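Gala protein type 1, 3 or 4 (Legionella pneumophila subsp. pneumophila, PDB 4XA9) probably binds small GTPases and stimulates their GTP hydrolysis, as a leucine-rich repeat protein. Local coordinates at residues Leu17-Leu22 with Ile45-Leu50; Leu34-Leu39 with Asn65-Ser70; Ile198-Thr203 with Thr223-Lys228; Ser213-Gly218 with Thr237-Ile242; Ile127-Ala132 with Glu151-Ile156. All coordinates share one frame; numbering follows the deposited sequence.

Contact 1. Residues Leu17-Leu22 with Ile45-Leu50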
# COMPACT_ATOMS: atom_id res chain seq x y z
N LEU A 17 25.93 -3.62 -3.33
CA LEU A 17 25.25 -2.64 -2.50
C LEU A 17 25.46 -2.88 -1.01
O LEU A 17 25.01 -2.09 -0.18
CB LEU A 17 23.75 -2.64 -2.81
CG LEU A 17 23.35 -2.26 -4.24
CD1 LEU A 17 21.85 -2.34 -4.41
CD2 LEU A 17 23.85 -0.86 -4.55
N ASN A 18 26.14 -3.98 -0.66
CA ASN A 18 26.33 -4.36 0.73
C ASN A 18 25.01 -4.38 1.47
O ASN A 18 24.83 -3.76 2.53
CB ASN A 18 27.33 -3.42 1.41
CG ASN A 18 28.76 -3.77 1.06
OD1 ASN A 18 29.11 -4.94 0.95
ND2 ASN A 18 29.60 -2.75 0.88
N GLN A 19 24.08 -5.11 0.87
CA GLN A 19 22.70 -5.16 1.30
C GLN A 19 22.30 -6.62 1.38
O GLN A 19 22.63 -7.40 0.49
CB GLN A 19 21.82 -4.37 0.32
CG GLN A 19 20.43 -4.93 0.10
CD GLN A 19 19.44 -4.35 1.07
OE1 GLN A 19 19.79 -3.51 1.90
NE2 GLN A 19 18.18 -4.77 0.97
N LEU A 20 21.62 -6.99 2.46
CA LEU A 20 21.11 -8.35 2.60
C LEU A 20 19.59 -8.33 2.57
O LEU A 20 18.97 -7.70 3.42
CB LEU A 20 21.61 -9.00 3.90
CG LEU A 20 21.18 -10.44 4.21
CD1 LEU A 20 21.53 -11.40 3.07
CD2 LEU A 20 21.81 -10.92 5.53
N SER A 21 18.99 -9.03 1.61
CA SER A 21 17.54 -9.06 1.48
C SER A 21 16.99 -10.47 1.67
O SER A 21 17.37 -11.39 0.94
CB SER A 21 17.11 -8.51 0.11
OG SER A 21 17.57 -7.18 -0.05
N LEU A 22 16.09 -10.60 2.64
CA LEU A 22 15.56 -11.90 3.05
C LEU A 22 14.04 -11.83 3.22
O LEU A 22 13.48 -12.39 4.16
CB LEU A 22 16.22 -12.37 4.34
CG LEU A 22 17.74 -12.57 4.35
CD1 LEU A 22 18.24 -12.71 5.78
CD2 LEU A 22 18.13 -13.80 3.52
N ILE A 45 27.90 -5.12 5.48
CA ILE A 45 26.45 -5.10 5.29
C ILE A 45 25.82 -4.21 6.37
O ILE A 45 25.77 -4.58 7.54
CB ILE A 45 25.83 -6.51 5.37
CG1 ILE A 45 26.56 -7.47 4.42
CG2 ILE A 45 24.35 -6.45 5.02
CD1 ILE A 45 26.03 -8.89 4.45
N THR A 46 25.36 -3.02 5.98
CA THR A 46 24.80 -2.09 6.95
C THR A 46 23.34 -1.80 6.63
O THR A 46 22.68 -1.01 7.30
CB THR A 46 25.60 -0.78 7.00
OG1 THR A 46 25.61 -0.17 5.71
CG2 THR A 46 27.04 -1.07 7.41
N SER A 47 22.84 -2.47 5.60
CA SER A 47 21.45 -2.34 5.22
C SER A 47 20.81 -3.72 5.11
O SER A 47 21.34 -4.62 4.44
CB SER A 47 21.31 -1.57 3.90
OG SER A 47 22.10 -2.14 2.88
N LEU A 48 19.68 -3.89 5.77
CA LEU A 48 19.05 -5.20 5.88
C LEU A 48 17.55 -5.15 5.63
O LEU A 48 16.85 -4.32 6.20
CB LEU A 48 19.33 -5.77 7.26
CG LEU A 48 18.69 -7.11 7.64
CD1 LEU A 48 19.28 -8.22 6.78
CD2 LEU A 48 18.91 -7.39 9.12
N ASP A 49 17.05 -6.06 4.79
CA ASP A 49 15.61 -6.18 4.55
C ASP A 49 15.07 -7.52 5.07
O ASP A 49 15.34 -8.58 4.50
CB ASP A 49 15.32 -5.99 3.06
CG ASP A 49 13.84 -6.12 2.71
OD1 ASP A 49 12.99 -6.22 3.63
OD2 ASP A 49 13.53 -6.08 1.50
N LEU A 50 14.32 -7.46 6.16
CA LEU A 50 13.69 -8.64 6.76
C LEU A 50 12.18 -8.61 6.59
O LEU A 50 11.46 -9.28 7.33
CB LEU A 50 14.03 -8.74 8.24
CG LEU A 50 15.49 -8.92 8.62
CD1 LEU A 50 15.63 -9.00 10.14
CD2 LEU A 50 16.06 -10.17 7.97
O HOH W 1 15.22 -5.36 -0.46
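L20 and S21 pair in register with L48 and D49 across two parallel strands, 19-21 and 47-49, whose directions differ by only 8°. Three backbone bonds zip them together. L20 N donates to S47 O at 3.1 Å. D49 N donates back to L20 O at 2.9 Å, nearly straight at 175°. L22 N then reaches D49 O at 2.8 Å.

The leucines sit on one face of the sheet. L20 and L48 lie side by side and point the same way. L48 CG is anti to its backbone N (chi1 176°), and from there the CD1 branch leans back over the neighbouring strand. L48 CD1 comes to 3.4 Å from L20 O and also rests on L20 CB. The CG2 branch of I45 closes in on the same L20 CB, at 3.9 Å. L22 and L50 repeat the side-by-side pairing, with L22 CD1 4.0 Å from L50 CD2.

This is the beta-alpha-beta step of a leucine-rich repeat solenoid. Helix 32-41 covers the leucine face, where L35 and L39 meet L20. Beyond the strand ends, N53 ND2 bonds to both L22 O and L50 O, as asparagines do in such repeats.

The other face is polar. D49 CB lies beside S21 OG. A water joins the two side chains: it donates to D49 OD2 at 2.7 Å and is 3.0 Å from S21 OG. D49 OD1 is held separately by S51 OG.

Contact 2. Residues Leu34-Leu39 with Asn65-Ser70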
# COMPACT_ATOMS: atom_id res chain seq x y z
N LEU A 34 21.40 -17.07 13.53
CA LEU A 34 22.19 -17.37 12.33
C LEU A 34 22.37 -16.12 11.48
O LEU A 34 23.47 -15.83 11.01
CB LEU A 34 21.53 -18.47 11.51
CG LEU A 34 22.20 -18.81 10.17
CD1 LEU A 34 23.64 -19.25 10.39
CD2 LEU A 34 21.42 -19.88 9.44
N LEU A 35 21.28 -15.38 11.29
CA LEU A 35 21.33 -14.10 10.58
C LEU A 35 22.42 -13.17 11.13
O LEU A 35 23.25 -12.66 10.38
CB LEU A 35 19.97 -13.41 10.67
CG LEU A 35 19.95 -11.96 10.19
CD1 LEU A 35 20.21 -11.92 8.68
CD2 LEU A 35 18.63 -11.30 10.54
N CYS A 36 22.42 -12.96 12.45
CA CYS A 36 23.38 -12.05 13.07
C CYS A 36 24.80 -12.55 12.94
O CYS A 36 25.74 -11.76 12.81
CB CYS A 36 23.03 -11.83 14.54
SG CYS A 36 21.48 -10.93 14.78
N GLU A 37 24.97 -13.87 12.98
CA GLU A 37 26.28 -14.46 12.79
C GLU A 37 26.82 -14.13 11.41
O GLU A 37 27.98 -13.73 11.26
CB GLU A 37 26.21 -15.98 12.97
CG GLU A 37 27.08 -16.47 14.08
CD GLU A 37 27.28 -17.97 14.04
OE1 GLU A 37 26.39 -18.69 13.52
OE2 GLU A 37 28.34 -18.42 14.53
N PHE A 38 25.97 -14.27 10.40
CA PHE A 38 26.35 -13.96 9.04
C PHE A 38 26.69 -12.47 8.89
O PHE A 38 27.66 -12.12 8.21
CB PHE A 38 25.24 -14.36 8.07
CG PHE A 38 25.58 -14.16 6.62
CD1 PHE A 38 26.28 -15.14 5.92
CD2 PHE A 38 25.20 -13.01 5.95
CE1 PHE A 38 26.60 -14.97 4.59
CE2 PHE A 38 25.52 -12.82 4.62
CZ PHE A 38 26.22 -13.81 3.94
N LEU A 39 25.90 -11.61 9.52
CA LEU A 39 26.13 -10.17 9.44
C LEU A 39 27.42 -9.78 10.15
O LEU A 39 28.14 -8.90 9.69
CB LEU A 39 24.95 -9.40 10.04
CG LEU A 39 23.64 -9.48 9.24
CD1 LEU A 39 22.49 -8.92 10.06
CD2 LEU A 39 23.76 -8.73 7.92
N ASN A 65 21.45 -4.54 18.68
CA ASN A 65 22.83 -4.32 19.12
C ASN A 65 23.75 -5.52 18.90
O ASN A 65 24.74 -5.70 19.62
CB ASN A 65 22.84 -3.89 20.60
CG ASN A 65 22.28 -2.50 20.79
OD1 ASN A 65 22.58 -1.59 20.02
ND2 ASN A 65 21.42 -2.33 21.80
N LYS A 66 23.43 -6.34 17.90
CA LYS A 66 24.27 -7.47 17.51
C LYS A 66 25.17 -7.09 16.35
O LYS A 66 26.24 -7.67 16.18
CB LYS A 66 23.41 -8.68 17.12
CG LYS A 66 22.71 -9.35 18.28
CD LYS A 66 23.63 -10.34 18.96
CE LYS A 66 22.99 -10.92 20.22
NZ LYS A 66 21.76 -11.69 19.93
N THR A 67 24.71 -6.15 15.54
CA THR A 67 25.34 -5.84 14.26
C THR A 67 25.50 -4.34 14.07
O THR A 67 25.03 -3.55 14.89
CB THR A 67 24.52 -6.40 13.07
OG1 THR A 67 23.36 -5.58 12.87
CG2 THR A 67 24.07 -7.83 13.35
N SER A 68 26.13 -3.93 12.97
CA SER A 68 26.28 -2.52 12.66
C SER A 68 25.27 -2.07 11.59
O SER A 68 25.45 -1.03 10.96
CB SER A 68 27.71 -2.21 12.20
OG SER A 68 28.63 -2.43 13.26
N VAL A 69 24.22 -2.86 11.41
CA VAL A 69 23.14 -2.50 10.50
C VAL A 69 22.51 -1.17 10.93
O VAL A 69 22.11 -1.02 12.08
CB VAL A 69 22.06 -3.59 10.46
CG1 VAL A 69 20.76 -3.05 9.88
CG2 VAL A 69 22.56 -4.78 9.66
N SER A 70 22.47 -0.21 10.02
CA SER A 70 21.96 1.13 10.33
C SER A 70 20.66 1.41 9.60
O SER A 70 19.94 2.36 9.92
CB SER A 70 22.98 2.20 9.97
OG SER A 70 23.09 2.31 8.56
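T67 OG1 accepts a hydrogen bond from V69 N at 3.2 Å, with an N-H...O angle of 161°, and this forms an ST turn. The turn shapes the loop that leads from helix 57-63 to strand 71-73 in the leucine-rich repeat solenoid. Its other side packs on helix 32-41 of the preceding beta-alpha-beta unit.

The contact across to the helix is apolar. With T67 OG1 between the backbone N and the carbonyl carbon (chi1 75°), the methyl CG2 is the branch presented to the helix. It sits against L39 at two points: T67 CG2 is 3.8 Å from L39 CB and also 3.8 Å from L39 CD1. The two side chains cross at a slant. L39 CD1 continues to V69 CG2, a looser touch at 4.2 Å. L39 thus spans both residues joined by the turn. F63 of helix 57-63 packs on L39 and on C36 as well.

One turn earlier on the helix, C36 meets the base of K66. The lysine contributes its first carbons only, since its chain bends at chi2 (-85°) and its end leads away. K66 NZ turns back to L62 O of helix 57-63, and K66 O takes a bond from Q40 NE2. The sulphur C36 SG lies 3.8 Å from K66 CB and 4.0 Å from K66 CG.

Contact 3. Residues Ile198-Thr203 with Thr223-Lys228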
# COMPACT_ATOMS: atom_id res chain seq x y z
N ILE A 198 -9.40 16.59 2.67
CA ILE A 198 -8.95 17.96 2.51
C ILE A 198 -9.69 18.65 1.36
O ILE A 198 -9.90 18.06 0.31
CB ILE A 198 -7.42 17.99 2.29
CG1 ILE A 198 -6.73 17.34 3.49
CG2 ILE A 198 -6.92 19.40 2.06
CD1 ILE A 198 -5.24 17.26 3.36
N THR A 199 -10.09 19.90 1.58
CA THR A 199 -10.86 20.61 0.56
C THR A 199 -10.14 21.86 0.07
O THR A 199 -8.98 22.09 0.41
CB THR A 199 -12.26 21.04 1.07
OG1 THR A 199 -12.12 22.11 2.01
CG2 THR A 199 -12.97 19.87 1.74
N ASP A 200 -10.84 22.67 -0.73
CA ASP A 200 -10.32 23.94 -1.21
C ASP A 200 -9.96 24.89 -0.08
O ASP A 200 -9.15 25.80 -0.26
CB ASP A 200 -11.33 24.62 -2.15
CG ASP A 200 -11.45 23.93 -3.48
OD1 ASP A 200 -10.55 23.13 -3.84
OD2 ASP A 200 -12.44 24.18 -4.19
N LYS A 201 -10.58 24.70 1.08
CA LYS A 201 -10.31 25.54 2.25
C LYS A 201 -8.84 25.55 2.67
O LYS A 201 -8.36 26.55 3.22
CB LYS A 201 -11.17 25.09 3.43
CG LYS A 201 -12.20 26.10 3.89
CD LYS A 201 -12.43 26.01 5.39
CE LYS A 201 -11.16 26.33 6.16
NZ LYS A 201 -11.34 26.28 7.64
N SER A 202 -8.12 24.46 2.44
CA SER A 202 -6.72 24.40 2.85
C SER A 202 -5.78 25.07 1.86
O SER A 202 -4.64 25.39 2.21
CB SER A 202 -6.27 22.95 3.03
OG SER A 202 -7.00 22.31 4.06
N THR A 203 -6.24 25.28 0.63
CA THR A 203 -5.29 25.53 -0.45
C THR A 203 -4.64 26.90 -0.38
O THR A 203 -3.48 27.05 -0.79
CB THR A 203 -5.95 25.34 -1.83
OG1 THR A 203 -7.02 26.28 -1.98
CG2 THR A 203 -6.49 23.91 -1.96
N THR A 223 -11.17 21.08 -5.58
CA THR A 223 -11.79 21.34 -6.88
C THR A 223 -10.82 22.11 -7.78
O THR A 223 -9.66 22.30 -7.42
CB THR A 223 -13.10 22.14 -6.74
OG1 THR A 223 -12.80 23.51 -6.42
CG2 THR A 223 -13.99 21.54 -5.66
N ALA A 224 -11.30 22.54 -8.94
CA ALA A 224 -10.46 23.30 -9.87
C ALA A 224 -10.07 24.66 -9.27
O ALA A 224 -9.04 25.22 -9.62
CB ALA A 224 -11.17 23.50 -11.19
N ALA A 225 -10.91 25.17 -8.37
CA ALA A 225 -10.63 26.43 -7.71
C ALA A 225 -9.41 26.28 -6.80
O ALA A 225 -8.51 27.12 -6.82
CB ALA A 225 -11.84 26.90 -6.90
N GLY A 226 -9.39 25.20 -6.03
CA GLY A 226 -8.26 24.90 -5.17
C GLY A 226 -7.00 24.66 -5.97
O GLY A 226 -5.91 25.10 -5.60
N LYS A 227 -7.14 23.94 -7.09
CA LYS A 227 -6.02 23.70 -7.98
C LYS A 227 -5.43 25.02 -8.46
O LYS A 227 -4.21 25.20 -8.48
CB LYS A 227 -6.45 22.85 -9.17
CG LYS A 227 -5.43 22.77 -10.30
CD LYS A 227 -5.96 21.96 -11.47
CE LYS A 227 -5.05 22.07 -12.69
NZ LYS A 227 -3.69 21.55 -12.41
N LYS A 228 -6.30 25.96 -8.84
CA LYS A 228 -5.83 27.25 -9.32
C LYS A 228 -5.02 27.96 -8.24
O LYS A 228 -3.96 28.51 -8.51
CB LYS A 228 -7.00 28.13 -9.78
CG LYS A 228 -6.55 29.48 -10.29
CD LYS A 228 -7.26 29.88 -11.56
CE LYS A 228 -6.97 28.89 -12.67
NZ LYS A 228 -7.60 29.30 -13.96
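The D200 carboxylate has the backbone of G226 over one face and T223 beyond its two oxygens. T223 N donates to D200 OD1 at 2.8 Å, on the syn side and 24° out of the carboxylate plane. T223 OG1 lies 2.4 Å from D200 OD2. That is too short for an ordinary hydrogen bond, so the length is doubtful.

The site is the N-terminal end of helix 224-230, on the outer side of the leucine-rich repeat solenoid. T223 is the N-cap residue: its OG1 accepts from A225 N at 3.2 Å. The D200 and T223 side chains meet at about a right angle. An aspartate here would probably be stabilised by the positive end of the helix. A similar pairing occurs one step earlier, where D176 bonds to T199 OG1 and also to S202 OG.

G226 brings its bare CA up to the carboxylate, 3.2 Å from D200 OD1. A CB at this position would point at D200 and collide with OD1. D200 CG lies anti to its carbonyl carbon (chi1 -72°), which directs the group across to the next helix.

T203 packs on G226 CA. Both branches lie against it, T203 OG1 at 3.7 Å and T203 CG2 at 3.8 Å from G226 CA. The hydroxyl also serves its own segment, where D200 O takes two bonds. T203 OG1 donates to D200 O at 2.8 Å, and T203 N donates to the same D200 O at 3.1 Å.

Contact 4. Residues Ser213-Gly218 with Thr237-Ile242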
# COMPACT_ATOMS: atom_id res chain seq x y z
N SER A 213 8.50 22.19 -1.30
CA SER A 213 8.81 22.09 -2.73
C SER A 213 8.12 20.86 -3.32
O SER A 213 7.99 20.73 -4.54
CB SER A 213 10.32 22.03 -2.97
OG SER A 213 10.89 20.86 -2.40
N THR A 214 7.67 19.96 -2.46
CA THR A 214 6.81 18.85 -2.87
C THR A 214 5.53 18.84 -2.05
O THR A 214 5.57 18.90 -0.82
CB THR A 214 7.52 17.49 -2.72
OG1 THR A 214 8.68 17.45 -3.57
CG2 THR A 214 6.58 16.35 -3.10
N LEU A 215 4.39 18.76 -2.73
CA LEU A 215 3.09 18.66 -2.06
C LEU A 215 2.16 17.72 -2.82
O LEU A 215 1.78 18.00 -3.95
CB LEU A 215 2.46 20.06 -1.92
CG LEU A 215 1.06 20.17 -1.30
CD1 LEU A 215 1.03 19.60 0.11
CD2 LEU A 215 0.57 21.63 -1.29
N HIS A 216 1.80 16.61 -2.19
CA HIS A 216 0.88 15.65 -2.78
C HIS A 216 -0.45 15.67 -2.04
O HIS A 216 -0.51 15.38 -0.85
CB HIS A 216 1.45 14.23 -2.76
CG HIS A 216 2.63 14.03 -3.67
ND1 HIS A 216 3.14 12.78 -3.95
CD2 HIS A 216 3.38 14.91 -4.36
CE1 HIS A 216 4.17 12.90 -4.78
NE2 HIS A 216 4.33 14.19 -5.05
N LEU A 217 -1.51 16.01 -2.76
CA LEU A 217 -2.85 16.10 -2.18
C LEU A 217 -3.86 15.30 -2.99
O LEU A 217 -5.03 15.67 -3.09
CB LEU A 217 -3.30 17.56 -2.09
CG LEU A 217 -2.58 18.43 -1.05
CD1 LEU A 217 -2.94 19.90 -1.22
CD2 LEU A 217 -2.93 17.96 0.35
N GLY A 218 -3.40 14.20 -3.58
CA GLY A 218 -4.26 13.37 -4.40
C GLY A 218 -5.46 12.80 -3.66
O GLY A 218 -5.43 12.63 -2.44
N THR A 237 7.56 22.32 -6.91
CA THR A 237 7.93 21.76 -8.20
C THR A 237 7.32 20.38 -8.45
O THR A 237 7.31 19.88 -9.57
CB THR A 237 9.46 21.67 -8.34
OG1 THR A 237 9.99 21.00 -7.19
CG2 THR A 237 10.06 23.06 -8.42
N ASP A 238 6.83 19.77 -7.38
CA ASP A 238 6.11 18.50 -7.50
C ASP A 238 4.78 18.61 -6.77
O ASP A 238 4.70 18.40 -5.56
CB ASP A 238 6.94 17.34 -6.95
CG ASP A 238 6.23 16.00 -7.06
OD1 ASP A 238 5.22 15.90 -7.79
OD2 ASP A 238 6.69 15.03 -6.43
N LEU A 239 3.74 18.95 -7.54
CA LEU A 239 2.38 19.07 -7.04
C LEU A 239 1.52 17.94 -7.60
O LEU A 239 1.39 17.81 -8.81
CB LEU A 239 1.79 20.43 -7.44
CG LEU A 239 0.35 20.71 -6.99
CD1 LEU A 239 0.28 20.80 -5.47
CD2 LEU A 239 -0.18 21.98 -7.64
N ASP A 240 0.95 17.13 -6.72
CA ASP A 240 0.10 16.02 -7.16
C ASP A 240 -1.35 16.18 -6.70
O ASP A 240 -1.62 16.27 -5.50
CB ASP A 240 0.64 14.68 -6.66
CG ASP A 240 -0.24 13.50 -7.07
OD1 ASP A 240 -0.84 13.56 -8.16
OD2 ASP A 240 -0.33 12.53 -6.28
N LEU A 241 -2.26 16.22 -7.66
CA LEU A 241 -3.67 16.38 -7.37
C LEU A 241 -4.54 15.30 -8.01
O LEU A 241 -5.76 15.41 -8.01
CB LEU A 241 -4.14 17.76 -7.84
CG LEU A 241 -3.59 18.94 -7.05
CD1 LEU A 241 -3.90 20.22 -7.80
CD2 LEU A 241 -4.20 18.97 -5.66
N ILE A 242 -3.90 14.28 -8.57
CA ILE A 242 -4.61 13.17 -9.20
C ILE A 242 -5.73 12.64 -8.31
O ILE A 242 -5.53 12.41 -7.12
CB ILE A 242 -3.64 12.00 -9.52
CG1 ILE A 242 -2.66 12.41 -10.62
CG2 ILE A 242 -4.42 10.74 -9.91
CD1 ILE A 242 -1.63 11.35 -10.94
O HOH W 2 9.94 18.83 -5.80
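The H216 ring lies over D240 CB, a CH-pi contact in which D240 CB is 3.8 Å from the ring centroid and displaced toward the rim. At its far tip the ring binds the other aspartate of strand 238-240. H216 NE2 donates to D238 OD2 at 2.9 Å, with an angle of 163°. The oxygen is close to the ring plane, but the donor stands above the carboxylate plane, 52° out of it. D238 would probably help keep the proton on NE2. T214 CG2 comes in beside the same D238 OD2, at 3.6 Å.

D238 CG is anti to its backbone N (chi1 -180°), which carries the carboxylate carbon toward the H216 ring. D240 OD1 accepts from I242 N at 3.2 Å and so closes an Asx turn where the strand ends.

The backbones run parallel and in register. S213 O accepts from both T237 N and D238 N, and a water donates to it as well. L215 N donates to D238 O, and D240 N returns to L215 O. L217 N ends the series at D240 O, 2.8 Å away. On the opposite face of the sheet, L215 CB meets L239 CD1, and L217 CB packs at 3.9 Å on L241 CD2, under L230 of helix 224-230.

The chain of another protein reaches the polar face. Its backbone bonds to H216 ND1. An aromatic side chain of it packs on D240, and I242 also meets one. A parallel sheet that offers polar residues to a partner protein is the classic binding surface of leucine-rich repeat proteins.

Contact 5. Residues Ile127-Ala132 with Glu151-Ile156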
# COMPACT_ATOMS: atom_id res chain seq x y z
N ILE A 127 -1.49 3.42 14.79
CA ILE A 127 -1.04 4.63 15.45
C ILE A 127 -2.17 5.66 15.44
O ILE A 127 -2.80 5.88 14.41
CB ILE A 127 0.22 5.21 14.79
CG1 ILE A 127 1.33 4.14 14.78
CG2 ILE A 127 0.68 6.49 15.49
CD1 ILE A 127 2.53 4.49 13.92
N THR A 128 -2.45 6.25 16.59
CA THR A 128 -3.54 7.22 16.70
C THR A 128 -2.98 8.61 16.94
O THR A 128 -1.77 8.82 16.88
CB THR A 128 -4.51 6.86 17.84
OG1 THR A 128 -3.88 7.11 19.10
CG2 THR A 128 -4.90 5.38 17.74
N LYS A 129 -3.87 9.56 17.24
CA LYS A 129 -3.45 10.91 17.60
C LYS A 129 -2.53 10.91 18.83
O LYS A 129 -1.72 11.82 19.02
CB LYS A 129 -4.67 11.80 17.88
CG LYS A 129 -5.59 11.28 18.98
CD LYS A 129 -6.85 12.15 19.10
CE LYS A 129 -7.73 11.70 20.26
NZ LYS A 129 -8.20 10.30 20.10
N VAL A 130 -2.66 9.89 19.67
CA VAL A 130 -1.81 9.78 20.86
C VAL A 130 -0.36 9.50 20.45
O VAL A 130 0.57 10.13 20.95
CB VAL A 130 -2.31 8.68 21.82
CG1 VAL A 130 -1.34 8.52 22.98
CG2 VAL A 130 -3.70 9.02 22.35
N GLY A 131 -0.18 8.56 19.53
CA GLY A 131 1.14 8.27 19.00
C GLY A 131 1.75 9.44 18.26
O GLY A 131 2.95 9.70 18.37
N ALA A 132 0.93 10.16 17.50
CA ALA A 132 1.40 11.35 16.79
C ALA A 132 1.93 12.37 17.80
O ALA A 132 2.91 13.06 17.53
CB ALA A 132 0.29 11.95 15.96
N GLU A 151 -5.81 11.55 12.61
CA GLU A 151 -6.79 12.63 12.76
C GLU A 151 -6.12 14.01 12.79
O GLU A 151 -4.90 14.13 12.72
CB GLU A 151 -7.63 12.41 14.03
CG GLU A 151 -8.53 11.18 13.94
CD GLU A 151 -9.36 10.95 15.20
OE1 GLU A 151 -8.79 10.99 16.32
OE2 GLU A 151 -10.58 10.73 15.07
N ASP A 152 -6.93 15.06 12.86
CA ASP A 152 -6.43 16.43 12.87
C ASP A 152 -5.54 16.71 14.07
O ASP A 152 -4.46 17.29 13.93
CB ASP A 152 -7.60 17.42 12.85
CG ASP A 152 -8.34 17.41 11.52
OD1 ASP A 152 -7.67 17.39 10.47
OD2 ASP A 152 -9.59 17.42 11.54
N GLU A 153 -5.99 16.29 15.25
CA GLU A 153 -5.23 16.47 16.48
C GLU A 153 -3.82 15.89 16.33
O GLU A 153 -2.83 16.50 16.74
CB GLU A 153 -5.96 15.82 17.65
CG GLU A 153 -5.23 15.92 18.98
CD GLU A 153 -6.04 15.37 20.14
OE1 GLU A 153 -7.29 15.52 20.12
OE2 GLU A 153 -5.44 14.79 21.06
N GLY A 154 -3.74 14.72 15.71
CA GLY A 154 -2.46 14.09 15.43
C GLY A 154 -1.49 14.90 14.59
O GLY A 154 -0.35 15.12 15.00
N VAL A 155 -1.93 15.35 13.42
CA VAL A 155 -1.04 16.06 12.50
C VAL A 155 -0.81 17.50 12.96
O VAL A 155 0.18 18.13 12.58
CB VAL A 155 -1.58 16.06 11.05
CG1 VAL A 155 -1.63 14.63 10.51
CG2 VAL A 155 -2.94 16.73 10.97
N ILE A 156 -1.72 18.03 13.77
CA ILE A 156 -1.51 19.33 14.37
C ILE A 156 -0.31 19.25 15.32
O ILE A 156 0.54 20.13 15.33
CB ILE A 156 -2.77 19.83 15.10
CG1 ILE A 156 -3.82 20.28 14.08
CG2 ILE A 156 -2.44 20.99 16.04
CD1 ILE A 156 -5.17 20.59 14.67
O HOH W 3 -6.83 9.00 16.37
O HOH W 4 -2.24 14.18 20.62
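K129 runs over the carboxylate of E153 and on toward E151, crossing both glutamates at a slant. Its CG stands between the backbone N and the carbonyl carbon (chi1 58°), and the chain then stays extended up to CE. The methylene K129 CD touches the E153 carboxylate evenly: it is 3.5 Å from E153 CD, 3.5 Å from OE1 and 3.6 Å from OE2. Only at chi4 does the lysine bend, and NZ then faces E151. This salt bridge is long, with K129 NZ 3.9 Å from E151 OE1.

Two waters tie the same residues together. One accepts from K129 N and donates to E151 OE1 at 2.8 Å. The other donates to K129 O and, at 3.3 Å, to E153 OE2.

Below the charged layer the two helices come close. A132 CB sits 3.4 Å from G154 O, and K129 CB faces G154 N. G154 has no side chain, so helices 129-135 and 151-159 can lie this near on the outer side of the leucine-rich repeat solenoid.

The lysine therefore gives mostly its hydrocarbon to E153 and a distant charge to E151. Its attraction to the two acids is probably diffuse, with water making the shorter polar links.

Contacts 1 and 2 come first along the chain, then contact 5, then contacts 3 and 4. Contacts 1 and 4 belong to the same sheet, near its two ends, with centres about 31 Å apart. Contacts 1 and 2 interlock through helix 32-41: L39 packs on I45, L35 on L20 and L22, and the centres are about 10 Å apart. Contacts 3 and 4 interlock likewise around helix 224-230, about 12 Å between centres. Contact 5 joins helices 129-135 and 151-159, between the other pairs along the chain, its centre about 23 Å from contact 3. The repeats thus stack by strand pairing on one side and helix packing on the other, building one continuous curved solenoid.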